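Local coordinates for protein DNA primase (PDB 2AU3) that probably synthesises the short RNA primers that DNA polymerase extends during DNA replication, using a zinc-binding domain and a TOPRIM-containing RNA polymerase domain, at residues R111-N123 with D144-L158. Numbering follows the deposited sequence.
Sequences RVCDFYRESLLKN and DLGYAPSSEALVKVL
Phe115 of helix 101-122 packs against Leu154 of helix 151-161 in the N-terminal part of the DnaG catalytic core, where the first helix also runs beside edge strand 146-147 of an antiparallel sheet. The axes of the two helical segments come within 10.5 Å, their N-to-C directions 139° apart. Leu154 CA lies over one face of the Phe115 ring, a CH-pi contact 4.1 Å from the centroid, while Ser119 OG sits over the opposite face. Val157 CG1, Ala153 CB and Pro149 CD also touch the ring, and Val112 CG2 touches both Leu154 CD1 and Leu158 CD1. The neighbouring Tyr116 puts CE1 against Ala148 CB at 3.4 Å, its hydroxyl being hydrogen-bonded to Asp183.

Backbone polarity is satisfied at Tyr116 O, which accepts from Tyr147 N (3.0 Å) and, from the other face of its carbonyl plane, from Leu120 N. Water 1 bridges Cys113 O and Asp144 O.

Arg117, about 8 Å from the bound zinc ion, carries the charged part. Its chain bends at chi3 (-57°), and NH1 donates to Asp114 OD1 at 2.8 Å within the helix. Lys69 pairs with Asp114, Lys57 and Lys194 with Asp144. With an alanine in place of Arg117, the charged link between helix 101-122 and the turn before strand 146-147 would probably be lost, leaving Asp144 to its lysines. Arg117 NH2 donates in its own plane to Asp144 OD2 at 2.7 Å, reaching that oxygen from above the carboxylate plane.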
ATOM      1  N   ARG A 111     -10.117 -10.153   9.220  1.00 17.17           N
ATOM      2  CA  ARG A 111     -11.159 -11.101   8.859  1.00 17.46           C
ATOM      3  C   ARG A 111     -12.062 -10.550   7.751  1.00 16.92           C
ATOM      4  O   ARG A 111     -12.598 -11.300   6.926  1.00 17.03           O
ATOM      5  CB  ARG A 111     -12.014 -11.447  10.081  1.00 16.84           C
ATOM      6  CG  ARG A 111     -13.156 -12.377   9.756  1.00 17.12           C
ATOM      7  CD  ARG A 111     -12.637 -13.752   9.299  1.00 17.83           C
ATOM      8  NE  ARG A 111     -13.677 -14.695   8.933  1.00 17.98           N
ATOM      9  CZ  ARG A 111     -14.135 -14.871   7.698  1.00 22.02           C
ATOM     10  NH1 ARG A 111     -13.693 -14.113   6.683  1.00 21.18           N
ATOM     11  NH2 ARG A 111     -15.052 -15.802   7.480  1.00 18.58           N
ATOM     12  N   VAL A 112     -12.303  -9.251   7.799  1.00 15.80           N
ATOM     13  CA  VAL A 112     -13.135  -8.602   6.804  1.00 16.35           C
ATOM     14  C   VAL A 112     -12.377  -8.569   5.464  1.00 16.14           C
ATOM     15  O   VAL A 112     -12.955  -8.777   4.413  1.00 16.84           O
ATOM     16  CB  VAL A 112     -13.554  -7.188   7.263  1.00 15.32           C
ATOM     17  CG1 VAL A 112     -14.155  -6.364   6.103  1.00 16.07           C
ATOM     18  CG2 VAL A 112     -14.560  -7.278   8.407  1.00 14.07           C
ATOM     19  N   CYS A 113     -11.072  -8.375   5.527  1.00 17.30           N
ATOM     20  CA  CYS A 113     -10.221  -8.500   4.337  1.00 17.62           C
ATOM     21  C   CYS A 113     -10.378  -9.877   3.668  1.00 17.47           C
ATOM     22  O   CYS A 113     -10.570  -9.967   2.446  1.00 16.78           O
ATOM     23  CB  CYS A 113      -8.755  -8.243   4.711  1.00 18.22           C
ATOM     24  SG  CYS A 113      -7.613  -8.250   3.291  1.00 21.28           S
ATOM     25  N   ASP A 114     -10.374 -10.940   4.473  1.00 18.07           N
ATOM     26  CA  ASP A 114     -10.526 -12.320   3.971  1.00 18.66           C
ATOM     27  C   ASP A 114     -11.883 -12.543   3.339  1.00 18.77           C
ATOM     28  O   ASP A 114     -12.012 -13.290   2.356  1.00 19.69           O
ATOM     29  CB  ASP A 114     -10.353 -13.335   5.111  1.00 19.93           C
ATOM     30  CG  ASP A 114      -8.960 -13.266   5.761  1.00 24.26           C
ATOM     31  OD1 ASP A 114      -7.962 -12.907   5.076  1.00 27.84           O
ATOM     32  OD2 ASP A 114      -8.784 -13.536   6.969  1.00 28.43           O
ATOM     33  N   PHE A 115     -12.899 -11.915   3.922  1.00 18.45           N
ATOM     34  CA  PHE A 115     -14.269 -11.999   3.423  1.00 18.77           C
ATOM     35  C   PHE A 115     -14.381 -11.386   2.014  1.00 18.00           C
ATOM     36  O   PHE A 115     -14.931 -11.994   1.079  1.00 19.32           O
ATOM     37  CB  PHE A 115     -15.223 -11.286   4.403  1.00 17.45           C
ATOM     38  CG  PHE A 115     -16.571 -10.993   3.821  1.00 18.49           C
ATOM     39  CD1 PHE A 115     -17.466 -12.026   3.558  1.00 19.56           C
ATOM     40  CD2 PHE A 115     -16.932  -9.692   3.500  1.00 20.85           C
ATOM     41  CE1 PHE A 115     -18.718 -11.767   2.986  1.00 20.59           C
ATOM     42  CE2 PHE A 115     -18.178  -9.418   2.937  1.00 19.66           C
ATOM     43  CZ  PHE A 115     -19.077 -10.469   2.690  1.00 18.56           C
ATOM     44  N   TYR A 116     -13.845 -10.181   1.875  1.00 18.48           N
ATOM     45  CA  TYR A 116     -13.813  -9.485   0.591  1.00 17.07           C
ATOM     46  C   TYR A 116     -13.001 -10.230  -0.480  1.00 17.20           C
ATOM     47  O   TYR A 116     -13.400 -10.268  -1.653  1.00 16.13           O
ATOM     48  CB  TYR A 116     -13.214  -8.116   0.774  1.00 16.80           C
ATOM     49  CG  TYR A 116     -14.071  -7.113   1.493  1.00 16.58           C
ATOM     50  CD1 TYR A 116     -15.466  -7.129   1.387  1.00 17.32           C
ATOM     51  CD2 TYR A 116     -13.483  -6.099   2.242  1.00 15.53           C
ATOM     52  CE1 TYR A 116     -16.255  -6.161   2.066  1.00 17.34           C
ATOM     53  CE2 TYR A 116     -14.263  -5.114   2.881  1.00 15.74           C
ATOM     54  CZ  TYR A 116     -15.628  -5.153   2.775  1.00 17.70           C
ATOM     55  OH  TYR A 116     -16.368  -4.182   3.397  1.00 18.30           O
ATOM     56  N   ARG A 117     -11.849 -10.765  -0.083  1.00 16.80           N
ATOM     57  CA  ARG A 117     -11.024 -11.577  -0.983  1.00 18.40           C
ATOM     58  C   ARG A 117     -11.815 -12.773  -1.504  1.00 18.79           C
ATOM     59  O   ARG A 117     -11.849 -13.017  -2.698  1.00 18.05           O
ATOM     60  CB  ARG A 117      -9.745 -12.068  -0.288  1.00 18.76           C
ATOM     61  CG  ARG A 117      -8.948 -13.025  -1.139  1.00 22.35           C
ATOM     62  CD  ARG A 117      -7.887 -13.848  -0.377  1.00 26.08           C
ATOM     63  NE  ARG A 117      -6.949 -12.984   0.331  1.00 27.40           N
ATOM     64  CZ  ARG A 117      -6.877 -12.915   1.649  1.00 30.84           C
ATOM     65  NH1 ARG A 117      -7.677 -13.684   2.379  1.00 29.93           N
ATOM     66  NH2 ARG A 117      -6.003 -12.095   2.242  1.00 31.70           N
ATOM     67  N   GLU A 118     -12.462 -13.507  -0.600  1.00 20.02           N
ATOM     68  CA  GLU A 118     -13.284 -14.644  -1.001  1.00 21.88           C
ATOM     69  C   GLU A 118     -14.399 -14.186  -1.924  1.00 20.71           C
ATOM     70  O   GLU A 118     -14.774 -14.897  -2.858  1.00 20.82           O
ATOM     71  CB  GLU A 118     -13.926 -15.300   0.229  1.00 23.48           C
ATOM     72  CG  GLU A 118     -13.773 -16.813   0.281  1.00 31.60           C
ATOM     73  CD  GLU A 118     -15.071 -17.551  -0.003  1.00 40.60           C
ATOM     74  OE1 GLU A 118     -15.338 -17.806  -1.204  1.00 45.48           O
ATOM     75  OE2 GLU A 118     -15.826 -17.882   0.966  1.00 43.57           O
ATOM     76  N   SER A 119     -14.960 -13.023  -1.621  1.00 19.87           N
ATOM     77  CA  SER A 119     -16.084 -12.503  -2.360  1.00 20.32           C
ATOM     78  C   SER A 119     -15.667 -12.124  -3.786  1.00 20.37           C
ATOM     79  O   SER A 119     -16.402 -12.355  -4.731  1.00 21.00           O
ATOM     80  CB  SER A 119     -16.685 -11.327  -1.615  1.00 20.34           C
ATOM     81  OG  SER A 119     -17.192 -11.745  -0.339  1.00 17.75           O
ATOM     82  N   LEU A 120     -14.458 -11.607  -3.946  1.00 19.49           N
ATOM     83  CA  LEU A 120     -13.993 -11.250  -5.278  1.00 19.75           C
ATOM     84  C   LEU A 120     -13.845 -12.518  -6.139  1.00 20.80           C
ATOM     85  O   LEU A 120     -14.353 -12.578  -7.252  1.00 20.14           O
ATOM     86  CB  LEU A 120     -12.687 -10.449  -5.200  1.00 18.27           C
ATOM     87  CG  LEU A 120     -12.031 -10.114  -6.544  1.00 20.56           C
ATOM     88  CD1 LEU A 120     -12.881  -9.171  -7.391  1.00 19.54           C
ATOM     89  CD2 LEU A 120     -10.602  -9.599  -6.392  1.00 19.79           C
ATOM     90  N   LEU A 121     -13.217 -13.550  -5.579  1.00 23.14           N
ATOM     91  CA  LEU A 121     -13.044 -14.830  -6.273  1.00 26.05           C
ATOM     92  C   LEU A 121     -14.375 -15.426  -6.747  1.00 27.47           C
ATOM     93  O   LEU A 121     -14.439 -16.025  -7.814  1.00 27.50           O
ATOM     94  CB  LEU A 121     -12.299 -15.840  -5.381  1.00 27.46           C
ATOM     95  CG  LEU A 121     -10.862 -15.469  -4.955  1.00 29.82           C
ATOM     96  CD1 LEU A 121     -10.302 -16.431  -3.893  1.00 33.26           C
ATOM     97  CD2 LEU A 121      -9.920 -15.390  -6.157  1.00 34.01           C
ATOM     98  N   LYS A 122     -15.425 -15.247  -5.946  1.00 27.85           N
ATOM     99  CA  LYS A 122     -16.735 -15.801  -6.227  1.00 28.95           C
ATOM    100  C   LYS A 122     -17.583 -14.980  -7.213  1.00 29.56           C
ATOM    101  O   LYS A 122     -18.516 -15.518  -7.814  1.00 30.08           O
ATOM    102  CB  LYS A 122     -17.496 -16.011  -4.922  1.00 29.73           C
ATOM    103  CG  LYS A 122     -17.005 -17.218  -4.129  1.00 32.18           C
ATOM    104  CD  LYS A 122     -18.186 -18.054  -3.605  1.00 38.81           C
ATOM    105  CE  LYS A 122     -17.727 -19.114  -2.613  1.00 40.77           C
ATOM    106  NZ  LYS A 122     -17.735 -18.616  -1.192  1.00 42.46           N
ATOM    107  N   ASN A 123     -17.277 -13.689  -7.367  1.00 28.67           N
ATOM    108  CA  ASN A 123     -18.043 -12.830  -8.260  1.00 28.61           C
ATOM    109  C   ASN A 123     -17.342 -12.675  -9.603  1.00 29.17           C
ATOM    110  O   ASN A 123     -16.250 -12.109  -9.681  1.00 27.69           O
ATOM    111  CB  ASN A 123     -18.273 -11.452  -7.642  1.00 28.43           C
ATOM    112  CG  ASN A 123     -19.219 -10.597  -8.466  1.00 29.02           C
ATOM    113  OD1 ASN A 123     -18.805  -9.937  -9.414  1.00 27.89           O
ATOM    114  ND2 ASN A 123     -20.506 -10.622  -8.119  1.00 28.76           N
ATOM    115  N   ASP A 144      -4.321  -8.546  -1.900  1.00 14.31           N
ATOM    116  CA  ASP A 144      -5.529  -8.923  -1.157  1.00 15.82           C
ATOM    117  C   ASP A 144      -6.779  -8.163  -1.662  1.00 14.90           C
ATOM    118  O   ASP A 144      -7.695  -7.861  -0.902  1.00 16.13           O
ATOM    119  CB  ASP A 144      -5.323  -8.767   0.373  1.00 15.67           C
ATOM    120  CG  ASP A 144      -4.276  -9.725   0.918  1.00 19.02           C
ATOM    121  OD1 ASP A 144      -3.400  -9.296   1.697  1.00 23.08           O
ATOM    122  OD2 ASP A 144      -4.232 -10.941   0.601  1.00 22.92           O
ATOM    123  N   LEU A 145      -6.822  -7.916  -2.964  1.00 14.94           N
ATOM    124  CA  LEU A 145      -7.987  -7.287  -3.574  1.00 14.44           C
ATOM    125  C   LEU A 145      -9.237  -8.058  -3.285  1.00 15.20           C
ATOM    126  O   LEU A 145      -9.239  -9.326  -3.253  1.00 14.80           O
ATOM    127  CB  LEU A 145      -7.814  -7.111  -5.075  1.00 13.95           C
ATOM    128  CG  LEU A 145      -6.611  -6.272  -5.509  1.00 14.60           C
ATOM    129  CD1 LEU A 145      -6.904  -5.762  -6.885  1.00 19.02           C
ATOM    130  CD2 LEU A 145      -6.255  -5.135  -4.591  1.00 18.55           C
ATOM    131  N   GLY A 146     -10.321  -7.304  -3.100  1.00 14.07           N
ATOM    132  CA  GLY A 146     -11.586  -7.924  -2.803  1.00 14.57           C
ATOM    133  C   GLY A 146     -12.782  -7.275  -3.463  1.00 15.48           C
ATOM    134  O   GLY A 146     -12.654  -6.441  -4.383  1.00 16.87           O
ATOM    135  N   TYR A 147     -13.955  -7.652  -2.966  1.00 15.95           N
ATOM    136  CA  TYR A 147     -15.234  -7.170  -3.441  1.00 15.55           C
ATOM    137  C   TYR A 147     -16.193  -7.244  -2.272  1.00 16.70           C
ATOM    138  O   TYR A 147     -16.153  -8.221  -1.509  1.00 16.02           O
ATOM    139  CB  TYR A 147     -15.735  -8.086  -4.542  1.00 16.03           C
ATOM    140  CG  TYR A 147     -17.093  -7.718  -5.066  1.00 18.71           C
ATOM    141  CD1 TYR A 147     -17.334  -6.463  -5.609  1.00 21.23           C
ATOM    142  CD2 TYR A 147     -18.155  -8.616  -4.978  1.00 22.84           C
ATOM    143  CE1 TYR A 147     -18.592  -6.123  -6.075  1.00 21.53           C
ATOM    144  CE2 TYR A 147     -19.412  -8.291  -5.456  1.00 25.06           C
ATOM    145  CZ  TYR A 147     -19.617  -7.049  -5.998  1.00 25.33           C
ATOM    146  OH  TYR A 147     -20.870  -6.735  -6.453  1.00 29.23           O
ATOM    147  N   ALA A 148     -17.061  -6.238  -2.140  1.00 17.04           N
ATOM    148  CA  ALA A 148     -18.073  -6.180  -1.082  1.00 17.64           C
ATOM    149  C   ALA A 148     -19.445  -6.498  -1.664  1.00 18.24           C
ATOM    150  O   ALA A 148     -20.073  -5.640  -2.245  1.00 18.64           O
ATOM    151  CB  ALA A 148     -18.078  -4.803  -0.448  1.00 17.54           C
ATOM    152  N   PRO A 149     -19.880  -7.753  -1.570  1.00 18.71           N
ATOM    153  CA  PRO A 149     -21.111  -8.189  -2.233  1.00 19.38           C
ATOM    154  C   PRO A 149     -22.383  -7.960  -1.427  1.00 20.46           C
ATOM    155  O   PRO A 149     -23.445  -7.933  -2.036  1.00 20.83           O
ATOM    156  CB  PRO A 149     -20.900  -9.701  -2.416  1.00 19.49           C
ATOM    157  CG  PRO A 149     -19.999 -10.108  -1.214  1.00 17.88           C
ATOM    158  CD  PRO A 149     -19.207  -8.854  -0.859  1.00 18.20           C
ATOM    159  N   SER A 150     -22.295  -7.830  -0.107  1.00 21.17           N
ATOM    160  CA  SER A 150     -23.492  -7.910   0.735  1.00 22.01           C
ATOM    161  C   SER A 150     -23.186  -7.404   2.137  1.00 21.87           C
ATOM    162  O   SER A 150     -22.217  -7.835   2.749  1.00 22.36           O
ATOM    163  CB  SER A 150     -24.004  -9.374   0.778  1.00 22.60           C
ATOM    164  OG  SER A 150     -24.889  -9.633   1.881  1.00 25.07           O
ATOM    165  N   SER A 151     -24.021  -6.511   2.654  1.00 21.54           N
ATOM    166  CA  SER A 151     -23.884  -6.082   4.041  1.00 20.84           C
ATOM    167  C   SER A 151     -24.246  -7.225   4.998  1.00 21.32           C
ATOM    168  O   SER A 151     -23.540  -7.477   5.975  1.00 19.42           O
ATOM    169  CB  SER A 151     -24.752  -4.868   4.325  1.00 21.20           C
ATOM    170  OG  SER A 151     -24.305  -3.733   3.608  1.00 18.52           O
ATOM    171  N   GLU A 152     -25.340  -7.921   4.706  1.00 21.04           N
ATOM    172  CA  GLU A 152     -25.789  -9.004   5.586  1.00 22.05           C
ATOM    173  C   GLU A 152     -24.764 -10.156   5.671  1.00 21.86           C
ATOM    174  O   GLU A 152     -24.522 -10.709   6.764  1.00 21.41           O
ATOM    175  CB  GLU A 152     -27.195  -9.475   5.206  1.00 22.87           C
ATOM    176  CG  GLU A 152     -28.275  -8.416   5.470  1.00 25.80           C
ATOM    177  CD  GLU A 152     -28.403  -8.032   6.950  1.00 31.45           C
ATOM    178  OE1 GLU A 152     -28.316  -8.924   7.812  1.00 33.78           O
ATOM    179  OE2 GLU A 152     -28.591  -6.833   7.261  1.00 34.44           O
ATOM    180  N   ALA A 153     -24.123 -10.477   4.544  1.00 20.92           N
ATOM    181  CA  ALA A 153     -23.062 -11.491   4.535  1.00 21.63           C
ATOM    182  C   ALA A 153     -21.895 -11.064   5.451  1.00 22.08           C
ATOM    183  O   ALA A 153     -21.407 -11.860   6.249  1.00 23.46           O
ATOM    184  CB  ALA A 153     -22.554 -11.738   3.110  1.00 21.01           C
ATOM    185  N   LEU A 154     -21.448  -9.817   5.306  1.00 22.53           N
ATOM    186  CA  LEU A 154     -20.362  -9.260   6.133  1.00 22.79           C
ATOM    187  C   LEU A 154     -20.754  -9.282   7.619  1.00 22.70           C
ATOM    188  O   LEU A 154     -19.967  -9.690   8.473  1.00 22.48           O
ATOM    189  CB  LEU A 154     -20.038  -7.819   5.685  1.00 21.91           C
ATOM    190  CG  LEU A 154     -19.060  -6.941   6.493  1.00 22.68           C
ATOM    191  CD1 LEU A 154     -17.733  -7.641   6.787  1.00 22.15           C
ATOM    192  CD2 LEU A 154     -18.793  -5.635   5.778  1.00 23.83           C
ATOM    193  N   VAL A 155     -21.952  -8.797   7.924  1.00 22.44           N
ATOM    194  CA  VAL A 155     -22.413  -8.731   9.315  1.00 23.39           C
ATOM    195  C   VAL A 155     -22.447 -10.131   9.954  1.00 23.42           C
ATOM    196  O   VAL A 155     -22.002 -10.317  11.088  1.00 23.09           O
ATOM    197  CB  VAL A 155     -23.795  -8.034   9.427  1.00 23.09           C
ATOM    198  CG1 VAL A 155     -24.482  -8.387  10.745  1.00 24.38           C
ATOM    199  CG2 VAL A 155     -23.650  -6.534   9.278  1.00 24.32           C
ATOM    200  N   LYS A 156     -22.942 -11.110   9.203  1.00 24.20           N
ATOM    201  CA  LYS A 156     -22.988 -12.486   9.675  1.00 25.47           C
ATOM    202  C   LYS A 156     -21.595 -13.028  10.039  1.00 25.36           C
ATOM    203  O   LYS A 156     -21.432 -13.691  11.075  1.00 24.43           O
ATOM    204  CB  LYS A 156     -23.667 -13.385   8.640  1.00 26.41           C
ATOM    205  CG  LYS A 156     -23.968 -14.807   9.117  1.00 30.66           C
ATOM    206  CD  LYS A 156     -24.374 -15.705   7.928  1.00 35.80           C
ATOM    207  CE  LYS A 156     -23.942 -17.157   8.131  1.00 38.11           C
ATOM    208  NZ  LYS A 156     -22.702 -17.530   7.335  1.00 41.91           N
ATOM    209  N   VAL A 157     -20.582 -12.752   9.214  1.00 25.09           N
ATOM    210  CA  VAL A 157     -19.241 -13.238   9.560  1.00 24.95           C
ATOM    211  C   VAL A 157     -18.705 -12.534  10.791  1.00 23.96           C
ATOM    212  O   VAL A 157     -18.010 -13.144  11.601  1.00 24.18           O
ATOM    213  CB  VAL A 157     -18.190 -13.193   8.397  1.00 25.55           C
ATOM    214  CG1 VAL A 157     -18.796 -13.499   7.041  1.00 25.75           C
ATOM    215  CG2 VAL A 157     -17.406 -11.900   8.397  1.00 28.59           C
ATOM    216  N   LEU A 158     -19.023 -11.256  10.921  1.00 23.21           N
ATOM    217  CA  LEU A 158     -18.570 -10.461  12.046  1.00 23.44           C
ATOM    218  C   LEU A 158     -19.186 -10.995  13.346  1.00 23.23           C
ATOM    219  O   LEU A 158     -18.474 -11.284  14.311  1.00 21.95           O
ATOM    220  CB  LEU A 158     -18.974  -9.000  11.830  1.00 23.27           C
ATOM    221  CG  LEU A 158     -17.913  -7.947  11.471  1.00 25.74           C
ATOM    222  CD1 LEU A 158     -16.576  -8.541  11.057  1.00 21.10           C
ATOM    223  CD2 LEU A 158     -18.431  -6.910  10.462  1.00 22.67           C
TER
HETATM  224  O   HOH W   1      -9.916  -7.669   0.566  1.00 17.44           O
HETATM  225  O   HOH W   2      -5.644 -12.532  -2.106  1.00 23.59           O